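Local structure of glycoside hydrolase family protein (Novosphingobium sp. PP1Y, 6Q2F) at residues 888-896 and 904-912; 915-926 and 945-956. The protein probably hydrolyses terminal alpha-L-rhamnose residues from glycosides, as an alpha-L-rhamnosidase of a glycoside hydrolase family. All coordinates share one frame; numbering follows the deposited sequence.

Both contacts pair neighbouring strands of the same antiparallel sheet, and they touch each other. Interaction 1 is the more deeply buried. It closes the hairpin of strands 894-899 and 902-908, and strand 915-921 of interaction 2 follows next in the chain. Tyr905 meets Phe921 edge-to-face, and Leu907 packs on Leu954, so the apolar side of 915-926 with 945-956 lies against the hairpin. Interaction 2 has its other side, with Ser916, Glu918, Pro953 and His955, exposed. The chemistry follows. A histidine-tyrosine stack marks the buried hairpin, whereas a histidine-glutamate hydrogen bond sits on the more exposed side of interaction 2.

Interaction 1 (888-896 and 904-912); sequences AGVKIPFVH and IYYLVNQQE
His896 and Tyr905 stack face to face across an antiparallel beta hairpin, with ring centroids 4.1 Å apart and planes at 21°. They form a non-hydrogen-bonded pair. His896 CG is anti to the backbone N (chi1 -177°), which carries the imidazole over the phenol. Its CB touches Tyr905 CE2 at 4.0 Å. CG lies 3.7 Å from the same Tyr905 CE2. CD2 is near Tyr905 CZ and the backbone O of Ile904, which sits at the ring edge. The outer end, CE1, comes within 3.1 Å of Tyr905 OH, which lies over the imidazole face, offset toward the rim. Asp880, outside the hairpin, pairs one oxygen with His896 ND1 and the other with Tyr905 OH. Glu903 pairs with His896 NE2. The buried polar ends of both side chains are thus satisfied. The bonds at ND1 and NE2 probably hold the imidazole in its rotation, and the stack helps to keep the phenol flat against it.

Phe894 lies beside Tyr905 and points the same way, while its CB rests on Leu907 CD2. Val895 and Tyr906 form the hydrogen-bonded pair, with Val895 CB against Tyr906 CB on the other face of the sheet. Towards the open end, the bonds from Val908 N to Pro893 O and from Gln910 N to Lys891 O are weak. There the Gln910 amide packs beside the proline ring, with NE2 3.4 Å from Pro893 CG.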
loop_
_atom_site.group_PDB
_atom_site.type_symbol
_atom_site.label_atom_id
_atom_site.label_comp_id
_atom_site.label_asym_id
_atom_site.label_seq_id
_atom_site.Cartn_x
_atom_site.Cartn_y
_atom_site.Cartn_z
ATOM N N ALA A 888 -18.374 -16.085 20.012
ATOM C CA ALA A 888 -16.929 -16.127 19.853
ATOM C C ALA A 888 -16.580 -15.883 18.393
ATOM O O ALA A 888 -17.336 -16.239 17.484
ATOM C CB ALA A 888 -16.359 -17.464 20.328
ATOM N N GLY A 889 -15.429 -15.251 18.172
ATOM C CA GLY A 889 -15.008 -14.863 16.839
ATOM C C GLY A 889 -15.639 -13.597 16.304
ATOM O O GLY A 889 -15.239 -13.133 15.229
ATOM N N VAL A 890 -16.618 -13.025 17.001
ATOM C CA VAL A 890 -17.193 -11.761 16.556
ATOM C C VAL A 890 -16.151 -10.672 16.751
ATOM O O VAL A 890 -15.604 -10.502 17.848
ATOM C CB VAL A 890 -18.494 -11.436 17.300
ATOM C CG1 VAL A 890 -18.852 -9.957 17.146
ATOM C CG2 VAL A 890 -19.638 -12.310 16.776
ATOM N N LYS A 891 -15.847 -9.950 15.681
ATOM C CA LYS A 891 -14.904 -8.849 15.749
ATOM C C LYS A 891 -15.693 -7.557 15.756
ATOM O O LYS A 891 -16.582 -7.365 14.920
ATOM C CB LYS A 891 -13.930 -8.857 14.571
ATOM C CG LYS A 891 -13.346 -10.208 14.224
ATOM C CD LYS A 891 -12.491 -10.752 15.336
ATOM C CE LYS A 891 -12.089 -12.195 15.048
ATOM N NZ LYS A 891 -11.637 -12.919 16.276
ATOM N N ILE A 892 -15.368 -6.681 16.696
ATOM C CA ILE A 892 -15.872 -5.314 16.687
ATOM C C ILE A 892 -14.675 -4.401 16.913
ATOM O O ILE A 892 -14.494 -3.884 18.027
ATOM C CB ILE A 892 -16.972 -5.110 17.745
ATOM C CG1 ILE A 892 -18.128 -6.086 17.508
ATOM C CG2 ILE A 892 -17.502 -3.683 17.714
ATOM C CD1 ILE A 892 -19.243 -5.979 18.526
ATOM N N PRO A 893 -13.825 -4.195 15.906
ATOM C CA PRO A 893 -12.641 -3.340 16.099
ATOM C C PRO A 893 -13.079 -1.908 16.349
ATOM O O PRO A 893 -14.238 -1.542 16.148
ATOM C CB PRO A 893 -11.869 -3.484 14.780
ATOM C CG PRO A 893 -12.965 -3.762 13.756
ATOM C CD PRO A 893 -14.016 -4.582 14.493
ATOM N N PHE A 894 -12.143 -1.074 16.792
ATOM C CA PHE A 894 -12.560 0.248 17.227
ATOM C C PHE A 894 -11.459 1.262 16.980
ATOM O O PHE A 894 -10.268 0.927 16.939
ATOM C CB PHE A 894 -12.910 0.262 18.721
ATOM C CG PHE A 894 -11.695 0.212 19.617
ATOM C CD1 PHE A 894 -11.022 -0.978 19.821
ATOM C CD2 PHE A 894 -11.231 1.355 20.249
ATOM C CE1 PHE A 894 -9.916 -1.032 20.665
ATOM C CE2 PHE A 894 -10.132 1.309 21.091
ATOM C CZ PHE A 894 -9.475 0.112 21.298
ATOM N N VAL A 895 -11.885 2.520 16.853
ATOM C CA VAL A 895 -11.007 3.677 16.913
ATOM C C VAL A 895 -11.433 4.527 18.096
ATOM O O VAL A 895 -12.640 4.666 18.381
ATOM C CB VAL A 895 -11.033 4.497 15.611
ATOM C CG1 VAL A 895 -10.125 5.703 15.747
ATOM C CG2 VAL A 895 -10.590 3.615 14.425
ATOM N N HIS A 896 -10.439 5.105 18.770
ATOM C CA HIS A 896 -10.634 5.992 19.909
ATOM C C HIS A 896 -9.999 7.322 19.558
ATOM O O HIS A 896 -8.788 7.388 19.322
ATOM C CB HIS A 896 -10.004 5.413 21.187
ATOM C CG HIS A 896 -10.233 6.231 22.422
ATOM N ND1 HIS A 896 -9.729 5.870 23.660
ATOM C CD2 HIS A 896 -10.906 7.389 22.616
ATOM C CE1 HIS A 896 -10.064 6.783 24.556
ATOM N NE2 HIS A 896 -10.798 7.704 23.953
ATOM N N ILE A 904 -14.379 10.026 21.551
ATOM C CA ILE A 904 -15.194 9.488 20.474
ATOM C C ILE A 904 -14.692 8.082 20.197
ATOM O O ILE A 904 -13.515 7.904 19.870
ATOM C CB ILE A 904 -15.110 10.336 19.202
ATOM C CG1 ILE A 904 -15.587 11.760 19.470
ATOM C CG2 ILE A 904 -15.922 9.675 18.087
ATOM C CD1 ILE A 904 -15.181 12.694 18.346
ATOM N N TYR A 905 -15.564 7.084 20.364
ATOM C CA TYR A 905 -15.257 5.719 19.960
ATOM C C TYR A 905 -15.994 5.398 18.677
ATOM O O TYR A 905 -17.174 5.720 18.533
ATOM C CB TYR A 905 -15.631 4.702 21.041
ATOM C CG TYR A 905 -14.728 4.729 22.238
ATOM C CD1 TYR A 905 -14.934 5.658 23.251
ATOM C CD2 TYR A 905 -13.681 3.826 22.374
ATOM C CE1 TYR A 905 -14.124 5.702 24.372
ATOM C CE2 TYR A 905 -12.854 3.868 23.503
ATOM C CZ TYR A 905 -13.094 4.807 24.497
ATOM O OH TYR A 905 -12.310 4.871 25.624
ATOM N N TYR A 906 -15.278 4.800 17.736
ATOM C CA TYR A 906 -15.849 4.319 16.489
ATOM C C TYR A 906 -15.841 2.807 16.541
ATOM O O TYR A 906 -14.787 2.215 16.760
ATOM C CB TYR A 906 -15.030 4.814 15.294
ATOM C CG TYR A 906 -15.551 4.390 13.936
ATOM C CD1 TYR A 906 -16.818 4.760 13.500
ATOM C CD2 TYR A 906 -14.769 3.634 13.082
ATOM C CE1 TYR A 906 -17.288 4.391 12.236
ATOM C CE2 TYR A 906 -15.228 3.261 11.829
ATOM C CZ TYR A 906 -16.471 3.648 11.407
ATOM O OH TYR A 906 -16.892 3.267 10.140
ATOM N N LEU A 907 -17.007 2.193 16.325
ATOM C CA LEU A 907 -17.182 0.746 16.381
ATOM C C LEU A 907 -17.735 0.235 15.053
ATOM O O LEU A 907 -18.625 0.861 14.457
ATOM C CB LEU A 907 -18.152 0.345 17.498
ATOM C CG LEU A 907 -17.982 0.893 18.921
ATOM C CD1 LEU A 907 -18.948 0.187 19.879
ATOM C CD2 LEU A 907 -16.563 0.697 19.395
ATOM N N VAL A 908 -17.249 -0.924 14.604
ATOM C CA VAL A 908 -17.784 -1.564 13.403
ATOM C C VAL A 908 -18.052 -3.027 13.704
ATOM O O VAL A 908 -17.122 -3.773 14.034
ATOM C CB VAL A 908 -16.840 -1.451 12.204
ATOM C CG1 VAL A 908 -17.534 -2.073 10.960
ATOM C CG2 VAL A 908 -16.468 -0.002 11.977
ATOM N N ASN A 909 -19.312 -3.442 13.566
ATOM C CA ASN A 909 -19.670 -4.854 13.669
ATOM C C ASN A 909 -19.335 -5.516 12.342
ATOM O O ASN A 909 -20.110 -5.466 11.385
ATOM C CB ASN A 909 -21.144 -5.025 14.022
ATOM C CG ASN A 909 -21.623 -6.444 13.822
ATOM O OD1 ASN A 909 -20.867 -7.391 13.998
ATOM N ND2 ASN A 909 -22.899 -6.600 13.453
ATOM N N GLN A 910 -18.171 -6.160 12.283
ATOM C CA GLN A 910 -17.724 -6.787 11.043
ATOM C C GLN A 910 -18.367 -8.146 10.816
ATOM O O GLN A 910 -17.670 -9.131 10.545
ATOM C CB GLN A 910 -16.211 -6.942 11.037
ATOM C CG GLN A 910 -15.489 -5.635 10.995
ATOM C CD GLN A 910 -13.983 -5.820 10.978
ATOM O OE1 GLN A 910 -13.462 -6.868 11.353
ATOM N NE2 GLN A 910 -13.283 -4.810 10.495
ATOM N N GLN A 911 -19.676 -8.205 10.939
ATOM C CA GLN A 911 -20.375 -9.445 10.721
ATOM C C GLN A 911 -21.736 -9.199 10.131
ATOM O O GLN A 911 -22.344 -8.206 10.421
ATOM C CB GLN A 911 -20.534 -10.193 12.031
ATOM C CG GLN A 911 -19.320 -10.975 12.466
ATOM C CD GLN A 911 -18.346 -10.176 13.302
ATOM O OE1 GLN A 911 -18.658 -9.113 13.783
ATOM N NE2 GLN A 911 -17.168 -10.694 13.454
ATOM N N GLU A 912 -22.217 -10.119 9.311
ATOM C CA GLU A 912 -23.573 -9.989 8.791
ATOM C C GLU A 912 -24.610 -10.106 9.902
ATOM O O GLU A 912 -25.649 -9.442 9.839
ATOM C CB GLU A 912 -23.835 -11.025 7.696
ATOM C CG GLU A 912 -23.244 -10.618 6.349
ATOM C CD GLU A 912 -23.310 -11.718 5.309
ATOM O OE1 GLU A 912 -22.706 -12.787 5.533
ATOM O OE2 GLU A 912 -23.972 -11.505 4.270
#

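Interaction 2 (915-926 and 945-956); sequences QSIEAHFRVTGK and ISGGETVVPLHL
Strands 915-921 and 949-956 run antiparallel at 156°, their axes approaching to 4.4 Å, and backbone bonds join Gln915 with Leu956, Ile917 with Leu954, Ala919 with Val952 and Phe921 with Thr950. On the buried face, Ile917 CG1 lies 3.9 Å from Leu954 CB, and Ala919 CB meets Leu954 CD1. Phe921 reaches across to Val952 through CE1.

The other face is more polar. His920 ND1 donates to Glu949 OE1 at 2.7 Å. The oxygen lies near the imidazole plane, but it is met from above the carboxylate plane, and the two planes are 52° apart. Glu949 CG sits between its own backbone N and carbonyl carbon (chi1 65°), and the extended chain beyond brings the carboxylate to the ring edge. Val951 CG2 covers one ring face in a CH-pi contact, 4.1 Å from the centroid. Without the imidazole, as with an alanine here, the Glu949 carboxylate would probably lose this donor and Val951 CG2 the ring face it rests on.

Just beyond strand 915-921, Val923 O accepts from Thr950 OG1 at 2.7 Å; that hydroxyl also accepts from a water that takes the N-H of Lys926. Ile945 CD1 lies against the backbone of Gly925 and Lys926. A type I' turn, Ser946 to Glu949, closes the beta hairpin of 937-946 and 949-956, so 949-956 is flanked by 915-921 and 937-946. The His920 bond needs a hydrogen on ND1, and the neighbouring carboxylate would probably raise the imidazole's affinity for a second proton.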
loop_
_atom_site.group_PDB
_atom_site.type_symbol
_atom_site.label_atom_id
_atom_site.label_comp_id
_atom_site.label_asym_id
_atom_site.label_seq_id
_atom_site.Cartn_x
_atom_site.Cartn_y
_atom_site.Cartn_z
ATOM N N GLN A 915 -25.665 -7.931 16.419
ATOM C CA GLN A 915 -25.149 -8.227 17.748
ATOM C C GLN A 915 -25.835 -7.340 18.774
ATOM O O GLN A 915 -26.117 -6.166 18.512
ATOM C CB GLN A 915 -23.620 -8.013 17.823
ATOM C CG GLN A 915 -22.845 -8.708 16.712
ATOM C CD GLN A 915 -22.913 -10.219 16.833
ATOM O OE1 GLN A 915 -22.742 -10.777 17.915
ATOM N NE2 GLN A 915 -23.177 -10.890 15.713
ATOM N N SER A 916 -26.094 -7.919 19.944
ATOM C CA SER A 916 -26.548 -7.208 21.134
ATOM C C SER A 916 -25.459 -7.388 22.178
ATOM O O SER A 916 -25.316 -8.476 22.740
ATOM C CB SER A 916 -27.884 -7.756 21.650
ATOM O OG SER A 916 -28.947 -7.398 20.790
ATOM N N ILE A 917 -24.684 -6.339 22.430
ATOM C CA ILE A 917 -23.535 -6.459 23.313
ATOM C C ILE A 917 -23.698 -5.525 24.505
ATOM O O ILE A 917 -24.548 -4.637 24.526
ATOM C CB ILE A 917 -22.210 -6.159 22.590
ATOM C CG1 ILE A 917 -22.185 -4.700 22.129
ATOM C CG2 ILE A 917 -22.007 -7.106 21.414
ATOM C CD1 ILE A 917 -20.849 -4.276 21.465
ATOM N N GLU A 918 -22.843 -5.732 25.501
ATOM C CA GLU A 918 -22.568 -4.729 26.518
ATOM C C GLU A 918 -21.166 -4.214 26.239
ATOM O O GLU A 918 -20.197 -4.981 26.296
ATOM C CB GLU A 918 -22.690 -5.297 27.937
ATOM C CG GLU A 918 -24.130 -5.616 28.362
ATOM C CD GLU A 918 -24.466 -5.098 29.759
ATOM O OE1 GLU A 918 -23.762 -5.458 30.732
ATOM O OE2 GLU A 918 -25.430 -4.312 29.874
ATOM N N ALA A 919 -21.068 -2.934 25.897
ATOM C CA ALA A 919 -19.812 -2.336 25.461
ATOM C C ALA A 919 -19.172 -1.600 26.631
ATOM O O ALA A 919 -19.847 -0.819 27.314
ATOM C CB ALA A 919 -20.038 -1.379 24.290
ATOM N N HIS A 920 -17.878 -1.861 26.860
ATOM C CA HIS A 920 -17.110 -1.307 27.979
ATOM C C HIS A 920 -16.092 -0.319 27.440
ATOM O O HIS A 920 -15.226 -0.698 26.650
ATOM C CB HIS A 920 -16.376 -2.400 28.765
ATOM C CG HIS A 920 -17.286 -3.368 29.457
ATOM N ND1 HIS A 920 -17.257 -3.574 30.822
ATOM C CD2 HIS A 920 -18.255 -4.183 28.973
ATOM C CE1 HIS A 920 -18.176 -4.466 31.147
ATOM N NE2 HIS A 920 -18.783 -4.864 30.043
ATOM N N PHE A 921 -16.186 0.934 27.877
ATOM C CA PHE A 921 -15.273 1.980 27.445
ATOM C C PHE A 921 -14.498 2.479 28.655
ATOM O O PHE A 921 -15.075 2.662 29.742
ATOM C CB PHE A 921 -16.018 3.137 26.778
ATOM C CG PHE A 921 -16.917 2.710 25.657
ATOM C CD1 PHE A 921 -18.190 2.243 25.919
ATOM C CD2 PHE A 921 -16.490 2.775 24.338
ATOM C CE1 PHE A 921 -19.020 1.852 24.892
ATOM C CE2 PHE A 921 -17.312 2.385 23.306
ATOM C CZ PHE A 921 -18.580 1.915 23.583
ATOM N N ARG A 922 -13.190 2.680 28.471
ATOM C CA ARG A 922 -12.336 3.209 29.534
ATOM C C ARG A 922 -12.519 4.726 29.593
ATOM O O ARG A 922 -11.669 5.517 29.184
ATOM C CB ARG A 922 -10.882 2.826 29.298
ATOM C CG ARG A 922 -9.931 3.204 30.448
ATOM C CD ARG A 922 -8.481 2.856 30.077
ATOM N NE ARG A 922 -8.022 3.594 28.902
ATOM C CZ ARG A 922 -7.103 3.157 28.043
ATOM N NH1 ARG A 922 -6.556 1.958 28.193
ATOM N NH2 ARG A 922 -6.745 3.915 27.019
ATOM N N VAL A 923 -13.685 5.135 30.089
ATOM C CA VAL A 923 -14.006 6.550 30.217
ATOM C C VAL A 923 -15.051 6.685 31.309
ATOM O O VAL A 923 -15.789 5.750 31.616
ATOM C CB VAL A 923 -14.511 7.183 28.895
ATOM C CG1 VAL A 923 -15.794 6.498 28.441
ATOM C CG2 VAL A 923 -14.760 8.690 29.045
ATOM N N THR A 924 -15.125 7.886 31.867
ATOM C CA THR A 924 -15.872 8.168 33.066
ATOM C C THR A 924 -16.320 9.624 32.998
ATOM O O THR A 924 -15.764 10.414 32.242
ATOM C CB THR A 924 -14.946 7.851 34.250
ATOM O OG1 THR A 924 -13.770 8.656 34.157
ATOM C CG2 THR A 924 -14.647 6.390 34.348
ATOM N N GLY A 925 -17.350 9.977 33.765
ATOM C CA GLY A 925 -17.757 11.374 33.823
ATOM C C GLY A 925 -18.514 11.927 32.619
ATOM O O GLY A 925 -18.838 13.123 32.606
ATOM N N LYS A 926 -18.822 11.105 31.614
ATOM C CA LYS A 926 -19.468 11.579 30.396
ATOM C C LYS A 926 -20.723 10.761 30.113
ATOM O O LYS A 926 -20.731 9.544 30.300
ATOM C CB LYS A 926 -18.506 11.499 29.199
ATOM C CG LYS A 926 -17.245 12.374 29.321
ATOM C CD LYS A 926 -17.568 13.854 29.071
ATOM C CE LYS A 926 -16.279 14.674 28.847
ATOM N NZ LYS A 926 -16.553 16.124 28.602
ATOM N N ILE A 945 -21.930 4.124 34.708
ATOM C CA ILE A 945 -20.548 4.506 34.968
ATOM C C ILE A 945 -20.165 3.900 36.304
ATOM O O ILE A 945 -20.892 4.047 37.290
ATOM C CB ILE A 945 -20.374 6.031 34.982
ATOM C CG1 ILE A 945 -20.890 6.636 33.678
ATOM C CG2 ILE A 945 -18.915 6.389 35.195
ATOM C CD1 ILE A 945 -20.657 8.117 33.556
ATOM N N SER A 946 -19.042 3.194 36.331
ATOM C CA SER A 946 -18.694 2.420 37.507
ATOM C C SER A 946 -17.302 1.835 37.356
ATOM O O SER A 946 -16.963 1.290 36.302
ATOM C CB SER A 946 -19.714 1.300 37.726
ATOM O OG SER A 946 -19.433 0.600 38.918
ATOM N N GLY A 947 -16.507 1.924 38.418
ATOM C CA GLY A 947 -15.208 1.282 38.449
ATOM C C GLY A 947 -14.288 1.648 37.306
ATOM O O GLY A 947 -13.600 0.771 36.773
ATOM N N GLY A 948 -14.246 2.925 36.923
ATOM C CA GLY A 948 -13.292 3.350 35.912
ATOM C C GLY A 948 -13.719 3.105 34.483
ATOM O O GLY A 948 -12.933 3.347 33.565
ATOM N N GLU A 949 -14.944 2.632 34.259
ATOM C CA GLU A 949 -15.424 2.356 32.913
ATOM C C GLU A 949 -16.884 2.764 32.790
ATOM O O GLU A 949 -17.589 2.937 33.783
ATOM C CB GLU A 949 -15.285 0.873 32.561
ATOM C CG GLU A 949 -16.195 0.022 33.449
ATOM C CD GLU A 949 -16.264 -1.429 33.045
ATOM O OE1 GLU A 949 -15.647 -1.799 32.027
ATOM O OE2 GLU A 949 -16.943 -2.198 33.767
ATOM N N THR A 950 -17.329 2.910 31.550
ATOM C CA THR A 950 -18.732 3.111 31.229
ATOM C C THR A 950 -19.200 1.887 30.457
ATOM O O THR A 950 -18.529 1.453 29.518
ATOM C CB THR A 950 -18.937 4.387 30.408
ATOM O OG1 THR A 950 -18.487 5.513 31.170
ATOM C CG2 THR A 950 -20.427 4.582 30.043
ATOM N N VAL A 951 -20.323 1.333 30.857
ATOM C CA VAL A 951 -20.891 0.177 30.202
ATOM C C VAL A 951 -22.144 0.612 29.467
ATOM O O VAL A 951 -23.013 1.226 30.023
ATOM C CB VAL A 951 -21.210 -0.949 31.175
ATOM C CG1 VAL A 951 -21.566 -2.199 30.438
ATOM C CG2 VAL A 951 -20.042 -1.210 32.076
ATOM N N VAL A 952 -22.207 0.301 28.188
ATOM C CA VAL A 952 -23.325 0.712 27.382
ATOM C C VAL A 952 -23.924 -0.441 26.658
ATOM O O VAL A 952 -23.230 -1.126 25.971
ATOM C CB VAL A 952 -22.866 1.728 26.341
ATOM C CG1 VAL A 952 -24.015 2.232 25.513
ATOM C CG2 VAL A 952 -22.166 2.869 27.010
ATOM N N PRO A 953 -25.215 -0.673 26.775
ATOM C CA PRO A 953 -25.796 -1.774 26.015
ATOM C C PRO A 953 -25.982 -1.299 24.575
ATOM O O PRO A 953 -26.560 -0.276 24.359
ATOM C CB PRO A 953 -27.124 -2.012 26.689
ATOM C CG PRO A 953 -27.448 -0.742 27.346
ATOM C CD PRO A 953 -26.158 -0.121 27.742
ATOM N N LEU A 954 -25.485 -2.044 23.620
ATOM C CA LEU A 954 -25.549 -1.641 22.223
ATOM C C LEU A 954 -26.201 -2.733 21.401
ATOM O O LEU A 954 -25.910 -3.920 21.581
ATOM C CB LEU A 954 -24.159 -1.356 21.640
ATOM C CG LEU A 954 -23.443 -0.081 22.071
ATOM C CD1 LEU A 954 -22.138 -0.008 21.321
ATOM C CD2 LEU A 954 -24.295 1.139 21.769
ATOM N N HIS A 955 -27.070 -2.324 20.494
ATOM C CA HIS A 955 -27.503 -3.200 19.424
ATOM C C HIS A 955 -26.813 -2.733 18.160
ATOM O O HIS A 955 -26.851 -1.545 17.831
ATOM C CB HIS A 955 -29.017 -3.188 19.220
ATOM C CG HIS A 955 -29.442 -4.031 18.063
ATOM N ND1 HIS A 955 -29.650 -5.388 18.176
ATOM C CD2 HIS A 955 -29.621 -3.726 16.754
ATOM C CE1 HIS A 955 -29.984 -5.876 16.995
ATOM N NE2 HIS A 955 -29.971 -4.890 16.115
ATOM N N LEU A 956 -26.182 -3.658 17.460
ATOM C CA LEU A 956 -25.508 -3.346 16.211
ATOM C C LEU A 956 -26.120 -4.199 15.111
ATOM O O LEU A 956 -26.119 -5.430 15.207
ATOM C CB LEU A 956 -24.004 -3.594 16.338
ATOM C CG LEU A 956 -23.282 -2.601 17.255
ATOM C CD1 LEU A 956 -21.813 -2.993 17.448
ATOM C CD2 LEU A 956 -23.392 -1.201 16.675
HETATM O O HOH W 1 -18.372 8.409 30.856
#